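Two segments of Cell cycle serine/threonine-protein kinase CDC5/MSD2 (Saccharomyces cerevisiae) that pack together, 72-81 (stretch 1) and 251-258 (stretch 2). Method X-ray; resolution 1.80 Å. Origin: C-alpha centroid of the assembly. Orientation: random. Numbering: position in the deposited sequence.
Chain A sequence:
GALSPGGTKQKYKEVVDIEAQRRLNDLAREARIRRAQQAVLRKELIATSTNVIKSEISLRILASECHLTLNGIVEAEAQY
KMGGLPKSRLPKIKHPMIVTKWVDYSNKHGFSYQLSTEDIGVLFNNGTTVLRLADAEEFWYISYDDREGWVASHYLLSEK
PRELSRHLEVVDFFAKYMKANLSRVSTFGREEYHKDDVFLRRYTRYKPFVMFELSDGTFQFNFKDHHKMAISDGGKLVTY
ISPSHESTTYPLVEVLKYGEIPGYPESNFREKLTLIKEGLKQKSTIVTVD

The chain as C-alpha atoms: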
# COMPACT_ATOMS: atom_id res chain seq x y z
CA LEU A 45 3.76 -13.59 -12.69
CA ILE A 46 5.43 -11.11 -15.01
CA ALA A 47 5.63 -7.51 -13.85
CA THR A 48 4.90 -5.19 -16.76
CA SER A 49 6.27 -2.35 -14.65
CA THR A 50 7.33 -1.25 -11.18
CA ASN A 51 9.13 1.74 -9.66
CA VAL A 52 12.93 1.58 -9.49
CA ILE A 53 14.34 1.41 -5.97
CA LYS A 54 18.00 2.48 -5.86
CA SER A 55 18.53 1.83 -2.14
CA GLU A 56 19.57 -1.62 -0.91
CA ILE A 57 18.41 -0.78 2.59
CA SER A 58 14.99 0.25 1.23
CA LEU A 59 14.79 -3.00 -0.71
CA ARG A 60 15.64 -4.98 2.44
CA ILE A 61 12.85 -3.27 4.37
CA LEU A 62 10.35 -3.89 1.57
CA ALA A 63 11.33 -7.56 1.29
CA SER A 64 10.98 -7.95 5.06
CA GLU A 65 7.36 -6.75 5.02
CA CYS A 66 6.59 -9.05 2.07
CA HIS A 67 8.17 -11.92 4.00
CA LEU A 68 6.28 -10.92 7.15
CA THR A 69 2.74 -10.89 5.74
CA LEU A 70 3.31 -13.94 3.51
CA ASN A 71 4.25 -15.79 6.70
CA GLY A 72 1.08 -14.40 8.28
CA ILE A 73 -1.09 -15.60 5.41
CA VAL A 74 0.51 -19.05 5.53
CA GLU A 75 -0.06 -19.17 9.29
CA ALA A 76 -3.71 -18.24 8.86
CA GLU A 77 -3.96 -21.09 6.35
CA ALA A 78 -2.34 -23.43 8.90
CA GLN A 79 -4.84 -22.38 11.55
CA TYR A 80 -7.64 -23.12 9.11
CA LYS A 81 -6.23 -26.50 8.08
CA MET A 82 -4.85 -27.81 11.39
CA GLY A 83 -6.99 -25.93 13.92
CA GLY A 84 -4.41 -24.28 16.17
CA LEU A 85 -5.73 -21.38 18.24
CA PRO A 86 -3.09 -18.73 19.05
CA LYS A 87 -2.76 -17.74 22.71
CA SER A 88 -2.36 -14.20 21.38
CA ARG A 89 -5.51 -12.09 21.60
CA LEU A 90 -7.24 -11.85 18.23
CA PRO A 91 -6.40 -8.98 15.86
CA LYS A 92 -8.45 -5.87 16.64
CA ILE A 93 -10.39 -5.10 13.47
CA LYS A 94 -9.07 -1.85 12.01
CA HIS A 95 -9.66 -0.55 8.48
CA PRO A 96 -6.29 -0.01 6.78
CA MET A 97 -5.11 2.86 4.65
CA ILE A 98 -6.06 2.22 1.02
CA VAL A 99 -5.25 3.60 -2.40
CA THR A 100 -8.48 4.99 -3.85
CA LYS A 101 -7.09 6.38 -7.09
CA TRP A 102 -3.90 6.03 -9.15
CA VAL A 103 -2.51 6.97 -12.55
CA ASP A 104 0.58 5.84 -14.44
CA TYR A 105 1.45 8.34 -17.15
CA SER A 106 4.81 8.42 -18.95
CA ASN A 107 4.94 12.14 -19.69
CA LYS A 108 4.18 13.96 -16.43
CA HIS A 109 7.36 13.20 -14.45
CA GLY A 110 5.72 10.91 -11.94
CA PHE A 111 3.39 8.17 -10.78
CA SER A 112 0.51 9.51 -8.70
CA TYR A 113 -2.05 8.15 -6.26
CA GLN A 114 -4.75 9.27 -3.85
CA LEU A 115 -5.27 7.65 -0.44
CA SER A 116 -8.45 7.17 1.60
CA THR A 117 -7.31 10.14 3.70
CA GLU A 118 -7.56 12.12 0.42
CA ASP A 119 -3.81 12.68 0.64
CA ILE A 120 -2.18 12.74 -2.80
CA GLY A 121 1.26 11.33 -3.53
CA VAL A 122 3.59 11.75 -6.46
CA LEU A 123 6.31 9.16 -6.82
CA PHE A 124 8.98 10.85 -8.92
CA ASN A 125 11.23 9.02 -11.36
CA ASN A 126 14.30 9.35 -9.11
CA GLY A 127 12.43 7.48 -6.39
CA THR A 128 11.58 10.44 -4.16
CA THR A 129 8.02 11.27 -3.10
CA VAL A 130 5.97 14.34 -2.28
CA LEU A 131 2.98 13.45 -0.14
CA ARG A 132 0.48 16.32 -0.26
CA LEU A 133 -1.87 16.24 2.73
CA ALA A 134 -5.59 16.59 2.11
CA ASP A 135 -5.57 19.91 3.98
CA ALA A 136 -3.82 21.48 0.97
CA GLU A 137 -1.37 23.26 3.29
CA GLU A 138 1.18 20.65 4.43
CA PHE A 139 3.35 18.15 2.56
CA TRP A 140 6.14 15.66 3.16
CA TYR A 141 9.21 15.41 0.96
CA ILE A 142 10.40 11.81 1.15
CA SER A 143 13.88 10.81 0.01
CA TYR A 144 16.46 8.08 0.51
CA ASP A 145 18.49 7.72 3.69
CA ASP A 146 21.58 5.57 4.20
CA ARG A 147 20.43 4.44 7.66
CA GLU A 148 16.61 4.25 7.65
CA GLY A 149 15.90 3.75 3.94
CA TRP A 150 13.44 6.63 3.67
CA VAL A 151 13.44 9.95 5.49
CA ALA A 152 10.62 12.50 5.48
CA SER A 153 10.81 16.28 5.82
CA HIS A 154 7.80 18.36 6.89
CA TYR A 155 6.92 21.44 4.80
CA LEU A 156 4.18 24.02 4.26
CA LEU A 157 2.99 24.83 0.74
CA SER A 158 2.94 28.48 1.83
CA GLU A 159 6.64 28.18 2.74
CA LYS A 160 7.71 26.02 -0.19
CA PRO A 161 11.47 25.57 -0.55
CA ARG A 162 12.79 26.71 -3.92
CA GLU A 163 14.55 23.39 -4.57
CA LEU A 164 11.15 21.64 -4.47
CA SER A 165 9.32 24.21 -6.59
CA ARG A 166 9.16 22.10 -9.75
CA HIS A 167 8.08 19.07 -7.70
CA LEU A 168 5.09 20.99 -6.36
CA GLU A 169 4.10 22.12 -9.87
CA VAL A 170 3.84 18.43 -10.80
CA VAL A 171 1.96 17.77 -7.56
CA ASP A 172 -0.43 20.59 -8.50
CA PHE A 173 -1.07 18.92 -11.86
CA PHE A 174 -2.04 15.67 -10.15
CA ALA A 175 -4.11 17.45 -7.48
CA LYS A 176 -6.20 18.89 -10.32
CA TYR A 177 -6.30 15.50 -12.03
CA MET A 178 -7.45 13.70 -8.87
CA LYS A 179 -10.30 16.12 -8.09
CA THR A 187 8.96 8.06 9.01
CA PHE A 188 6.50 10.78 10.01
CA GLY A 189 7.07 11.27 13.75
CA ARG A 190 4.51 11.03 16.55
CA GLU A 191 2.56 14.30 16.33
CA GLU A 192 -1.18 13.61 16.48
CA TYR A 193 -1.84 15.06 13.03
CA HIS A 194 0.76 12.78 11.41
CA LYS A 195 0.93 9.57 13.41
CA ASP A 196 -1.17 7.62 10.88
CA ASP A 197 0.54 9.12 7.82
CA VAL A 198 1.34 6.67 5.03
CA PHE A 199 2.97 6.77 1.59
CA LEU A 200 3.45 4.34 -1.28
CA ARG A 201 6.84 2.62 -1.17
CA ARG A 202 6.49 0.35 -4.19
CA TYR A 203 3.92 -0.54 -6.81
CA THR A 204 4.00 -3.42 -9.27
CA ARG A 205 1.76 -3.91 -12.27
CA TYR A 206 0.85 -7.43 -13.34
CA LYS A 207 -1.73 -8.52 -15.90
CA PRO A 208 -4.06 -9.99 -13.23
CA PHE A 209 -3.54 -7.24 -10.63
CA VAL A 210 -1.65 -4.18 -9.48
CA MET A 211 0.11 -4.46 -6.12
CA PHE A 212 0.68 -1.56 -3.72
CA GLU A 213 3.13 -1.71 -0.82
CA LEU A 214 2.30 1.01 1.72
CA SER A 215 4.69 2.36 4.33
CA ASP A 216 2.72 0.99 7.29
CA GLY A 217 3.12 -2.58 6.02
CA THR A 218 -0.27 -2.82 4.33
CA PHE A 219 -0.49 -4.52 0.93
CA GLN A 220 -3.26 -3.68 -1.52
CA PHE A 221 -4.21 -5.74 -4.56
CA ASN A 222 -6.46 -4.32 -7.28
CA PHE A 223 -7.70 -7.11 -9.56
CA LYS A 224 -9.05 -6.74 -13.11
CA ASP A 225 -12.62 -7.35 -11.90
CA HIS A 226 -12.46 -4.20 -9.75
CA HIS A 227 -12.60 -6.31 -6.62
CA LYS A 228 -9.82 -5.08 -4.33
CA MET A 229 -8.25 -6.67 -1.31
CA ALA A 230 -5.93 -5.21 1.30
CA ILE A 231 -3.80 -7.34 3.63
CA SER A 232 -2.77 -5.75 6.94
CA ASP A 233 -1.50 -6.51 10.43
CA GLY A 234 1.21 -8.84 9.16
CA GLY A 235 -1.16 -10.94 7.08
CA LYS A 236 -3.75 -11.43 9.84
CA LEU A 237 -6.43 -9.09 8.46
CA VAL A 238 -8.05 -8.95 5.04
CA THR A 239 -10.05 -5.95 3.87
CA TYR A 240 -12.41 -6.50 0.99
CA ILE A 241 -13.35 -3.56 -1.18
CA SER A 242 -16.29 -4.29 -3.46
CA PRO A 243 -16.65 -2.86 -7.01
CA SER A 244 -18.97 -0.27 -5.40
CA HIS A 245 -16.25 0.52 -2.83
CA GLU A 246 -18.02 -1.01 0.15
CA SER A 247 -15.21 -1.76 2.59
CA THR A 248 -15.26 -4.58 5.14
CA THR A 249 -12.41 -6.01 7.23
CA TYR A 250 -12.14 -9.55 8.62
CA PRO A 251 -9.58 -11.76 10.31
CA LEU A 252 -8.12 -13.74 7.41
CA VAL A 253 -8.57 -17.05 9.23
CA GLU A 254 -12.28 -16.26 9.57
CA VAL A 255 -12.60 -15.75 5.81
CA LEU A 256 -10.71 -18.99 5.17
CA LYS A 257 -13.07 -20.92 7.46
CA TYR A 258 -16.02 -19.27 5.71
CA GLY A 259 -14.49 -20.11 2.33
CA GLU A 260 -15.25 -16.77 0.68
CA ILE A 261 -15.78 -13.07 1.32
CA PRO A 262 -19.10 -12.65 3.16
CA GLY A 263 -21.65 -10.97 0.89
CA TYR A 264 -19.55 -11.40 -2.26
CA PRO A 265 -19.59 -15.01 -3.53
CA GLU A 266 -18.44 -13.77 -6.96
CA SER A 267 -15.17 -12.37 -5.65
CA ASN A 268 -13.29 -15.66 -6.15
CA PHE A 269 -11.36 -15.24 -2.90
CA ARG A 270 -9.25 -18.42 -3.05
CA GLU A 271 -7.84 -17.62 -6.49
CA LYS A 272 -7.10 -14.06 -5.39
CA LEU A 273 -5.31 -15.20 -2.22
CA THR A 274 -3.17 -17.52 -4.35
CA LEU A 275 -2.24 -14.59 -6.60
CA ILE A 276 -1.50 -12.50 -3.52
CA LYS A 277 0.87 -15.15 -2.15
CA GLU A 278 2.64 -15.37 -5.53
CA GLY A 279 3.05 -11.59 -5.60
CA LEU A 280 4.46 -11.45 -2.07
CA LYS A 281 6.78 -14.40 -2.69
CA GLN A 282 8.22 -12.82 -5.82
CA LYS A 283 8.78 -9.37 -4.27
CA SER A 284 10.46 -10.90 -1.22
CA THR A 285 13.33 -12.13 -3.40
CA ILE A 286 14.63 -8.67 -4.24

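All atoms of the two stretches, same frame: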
# COMPACT_ATOMS: atom_id res chain seq x y z
N GLY A 72 2.36 -14.56 7.61
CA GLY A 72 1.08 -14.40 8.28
C GLY A 72 -0.05 -15.09 7.54
O GLY A 72 -0.91 -15.72 8.15
N ILE A 73 -0.05 -14.96 6.22
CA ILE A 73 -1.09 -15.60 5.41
C ILE A 73 -0.97 -17.11 5.55
O ILE A 73 -1.97 -17.81 5.76
CB ILE A 73 -0.99 -15.18 3.93
CG1 ILE A 73 -1.37 -13.70 3.78
CG2 ILE A 73 -1.89 -16.04 3.05
CD1 ILE A 73 -1.05 -13.11 2.42
N VAL A 74 0.25 -17.61 5.43
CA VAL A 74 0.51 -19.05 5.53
C VAL A 74 0.10 -19.57 6.91
O VAL A 74 -0.39 -20.69 7.03
CB VAL A 74 1.99 -19.37 5.25
CG1 VAL A 74 2.34 -20.81 5.64
CG2 VAL A 74 2.30 -19.14 3.77
N GLU A 75 0.30 -18.75 7.94
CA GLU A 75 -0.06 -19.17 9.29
C GLU A 75 -1.57 -19.20 9.46
O GLU A 75 -2.12 -20.06 10.14
CB GLU A 75 0.57 -18.24 10.33
CG GLU A 75 0.03 -18.43 11.76
CD GLU A 75 0.22 -19.84 12.30
OE1 GLU A 75 -0.47 -20.19 13.28
OE2 GLU A 75 1.06 -20.59 11.75
N ALA A 76 -2.26 -18.25 8.82
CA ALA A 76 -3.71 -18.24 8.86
C ALA A 76 -4.23 -19.50 8.19
O ALA A 76 -5.17 -20.13 8.67
CB ALA A 76 -4.27 -16.98 8.17
N GLU A 77 -3.59 -19.89 7.09
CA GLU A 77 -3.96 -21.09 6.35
C GLU A 77 -3.70 -22.35 7.18
O GLU A 77 -4.43 -23.34 7.09
CB GLU A 77 -3.20 -21.16 5.02
CG GLU A 77 -3.65 -20.12 4.01
CD GLU A 77 -2.89 -20.19 2.69
OE1 GLU A 77 -1.66 -20.42 2.72
OE2 GLU A 77 -3.53 -20.03 1.63
N ALA A 78 -2.65 -22.31 8.01
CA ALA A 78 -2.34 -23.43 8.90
C ALA A 78 -3.37 -23.53 10.02
O ALA A 78 -3.72 -24.63 10.44
CB ALA A 78 -0.94 -23.27 9.47
N GLN A 79 -3.83 -22.39 10.50
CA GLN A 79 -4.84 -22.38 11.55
C GLN A 79 -6.14 -22.95 11.01
O GLN A 79 -6.83 -23.71 11.69
CB GLN A 79 -5.04 -20.96 12.10
CG GLN A 79 -3.88 -20.50 12.98
CD GLN A 79 -3.94 -19.02 13.30
OE1 GLN A 79 -5.00 -18.40 13.25
NE2 GLN A 79 -2.79 -18.45 13.62
N TYR A 80 -6.45 -22.60 9.77
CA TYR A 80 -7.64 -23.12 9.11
C TYR A 80 -7.55 -24.63 8.92
O TYR A 80 -8.48 -25.37 9.22
CB TYR A 80 -7.84 -22.43 7.76
CG TYR A 80 -8.86 -23.10 6.87
CD1 TYR A 80 -10.18 -23.25 7.28
CD2 TYR A 80 -8.51 -23.57 5.62
CE1 TYR A 80 -11.12 -23.87 6.47
CE2 TYR A 80 -9.43 -24.19 4.80
CZ TYR A 80 -10.74 -24.33 5.23
OH TYR A 80 -11.66 -24.94 4.41
N LYS A 81 -6.40 -25.09 8.42
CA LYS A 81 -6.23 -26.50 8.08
C LYS A 81 -6.03 -27.41 9.29
O LYS A 81 -6.58 -28.51 9.33
CB LYS A 81 -5.04 -26.66 7.13
CG LYS A 81 -4.64 -28.11 6.87
N PRO A 251 -10.75 -10.89 10.12
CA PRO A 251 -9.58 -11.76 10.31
C PRO A 251 -9.48 -12.72 9.14
O PRO A 251 -10.50 -13.29 8.73
CB PRO A 251 -9.89 -12.50 11.62
CG PRO A 251 -10.87 -11.62 12.33
CD PRO A 251 -11.69 -10.98 11.25
N LEU A 252 -8.29 -12.89 8.58
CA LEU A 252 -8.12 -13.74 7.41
C LEU A 252 -8.57 -15.17 7.70
O LEU A 252 -9.20 -15.81 6.86
CB LEU A 252 -6.66 -13.72 6.95
CG LEU A 252 -6.30 -14.63 5.78
CD1 LEU A 252 -7.17 -14.35 4.56
CD2 LEU A 252 -4.82 -14.48 5.42
N VAL A 253 -8.24 -15.67 8.88
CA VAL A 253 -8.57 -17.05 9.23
C VAL A 253 -10.08 -17.25 9.24
O VAL A 253 -10.57 -18.33 8.90
CB VAL A 253 -7.96 -17.45 10.60
CG1 VAL A 253 -8.55 -16.62 11.73
CG2 VAL A 253 -8.14 -18.94 10.85
N GLU A 254 -10.83 -16.21 9.59
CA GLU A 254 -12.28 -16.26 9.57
C GLU A 254 -12.82 -16.39 8.15
O GLU A 254 -13.79 -17.10 7.90
CB GLU A 254 -12.87 -15.02 10.25
CG GLU A 254 -14.39 -14.94 10.22
CD GLU A 254 -14.93 -13.69 10.90
OE1 GLU A 254 -16.01 -13.21 10.49
OE2 GLU A 254 -14.27 -13.19 11.84
N VAL A 255 -12.19 -15.68 7.21
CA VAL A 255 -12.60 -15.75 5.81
C VAL A 255 -12.26 -17.12 5.23
O VAL A 255 -13.02 -17.67 4.43
CB VAL A 255 -11.91 -14.65 4.96
CG1 VAL A 255 -12.17 -14.85 3.47
CG2 VAL A 255 -12.41 -13.28 5.39
N LEU A 256 -11.12 -17.67 5.64
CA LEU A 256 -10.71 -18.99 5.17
C LEU A 256 -11.70 -20.05 5.63
O LEU A 256 -12.11 -20.91 4.85
CB LEU A 256 -9.30 -19.32 5.65
CG LEU A 256 -8.20 -18.47 4.99
CD1 LEU A 256 -6.87 -18.66 5.70
CD2 LEU A 256 -8.06 -18.82 3.52
N LYS A 257 -12.10 -19.97 6.90
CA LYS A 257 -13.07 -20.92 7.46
C LYS A 257 -14.42 -20.77 6.77
O LYS A 257 -15.14 -21.75 6.59
CB LYS A 257 -13.21 -20.71 8.97
CG LYS A 257 -11.99 -21.12 9.77
CD LYS A 257 -12.19 -20.90 11.26
N TYR A 258 -14.76 -19.54 6.40
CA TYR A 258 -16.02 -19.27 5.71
C TYR A 258 -15.94 -19.70 4.25
O TYR A 258 -16.94 -20.08 3.64
CB TYR A 258 -16.38 -17.79 5.83
CG TYR A 258 -17.78 -17.45 5.37
CD1 TYR A 258 -18.05 -17.15 4.03
CD2 TYR A 258 -18.84 -17.42 6.27
CE1 TYR A 258 -19.33 -16.84 3.61
CE2 TYR A 258 -20.13 -17.10 5.85
CZ TYR A 258 -20.36 -16.81 4.52
OH TYR A 258 -21.64 -16.50 4.10
O HOH W 1 -13.98 -23.40 3.88

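This is a small, almost wholly apolar helix-to-helix contact, in which an alanine lets two helices of the same chain come close and a tyrosine closes one end over the partner's backbone. Residues 72-81 lie within a longer helix, while 252-258 form a short one that Pro251 precedes at the N-cap position. The axes run in broadly the same direction, 46° apart, and approach to 8.8 Å. At least 173 residues of sequence separate any touching pair, so the contact ties together distant parts of the chain while burying a modest 398 Å² in total.

The register is set by Ala76, whose CA lies 5.0 Å from the CA of Val253. Its CA-to-CB bond points toward the second helix, and its single methyl is met by three side chains: Ala76 CB is 3.8 Å from Leu252 CD2, 4.0 Å from Leu256 CD1 and 4.4 Å from Val253 CB. The small residue thus sits on one helix and the branched ones on the other, a familiar way of bringing backbones close while still filling the space between them.

The leucines also reach the neighbours of that alanine. Leu252 CD2 packs 3.9 Å from Ile73 CG1, extending the apolar patch one turn back. Leu256, with chi1 in m and chi2 in t, places CD1 3.7 Å from Ala76 O and 3.9 Å from Glu77 CG; here the glutamate contributes its aliphatic portion, and its carboxylate oxygens are hydrogen-bonded elsewhere in the structure. Val253 CG2 rests 3.9 Å from Gln79 CB. The amide end of Gln79 is used within its own helix, where NE2 donates to Glu75 OE1 at 2.9 Å, one turn earlier.

Tyr80 is one turn beyond Ala76, and its aromatic ring covers the later part of the short helix. Leu256 O lies over one face of the ring, 3.5 Å from Tyr80 CE1, and Tyr80 CG packs 4.0 Å from Leu256 CB. The modelled part of Lys257 adds aliphatic contact, its CG 3.7 Å from Tyr80 CD1. The phenol remains near solvent: water 1 hydrogen-bonds to Tyr80 OH at 2.8 Å and donates to Leu256 O at 3.3 Å, bridging the helices.

No direct hydrogen bond crosses between the modelled atoms. Backbone hydrogen bonds stay within each helix, as in Tyr80 N to Ala76 O at 3.0 Å and Leu256 N to Leu252 O at 2.9 Å, leaving the interface to shape complementarity and one bridging water.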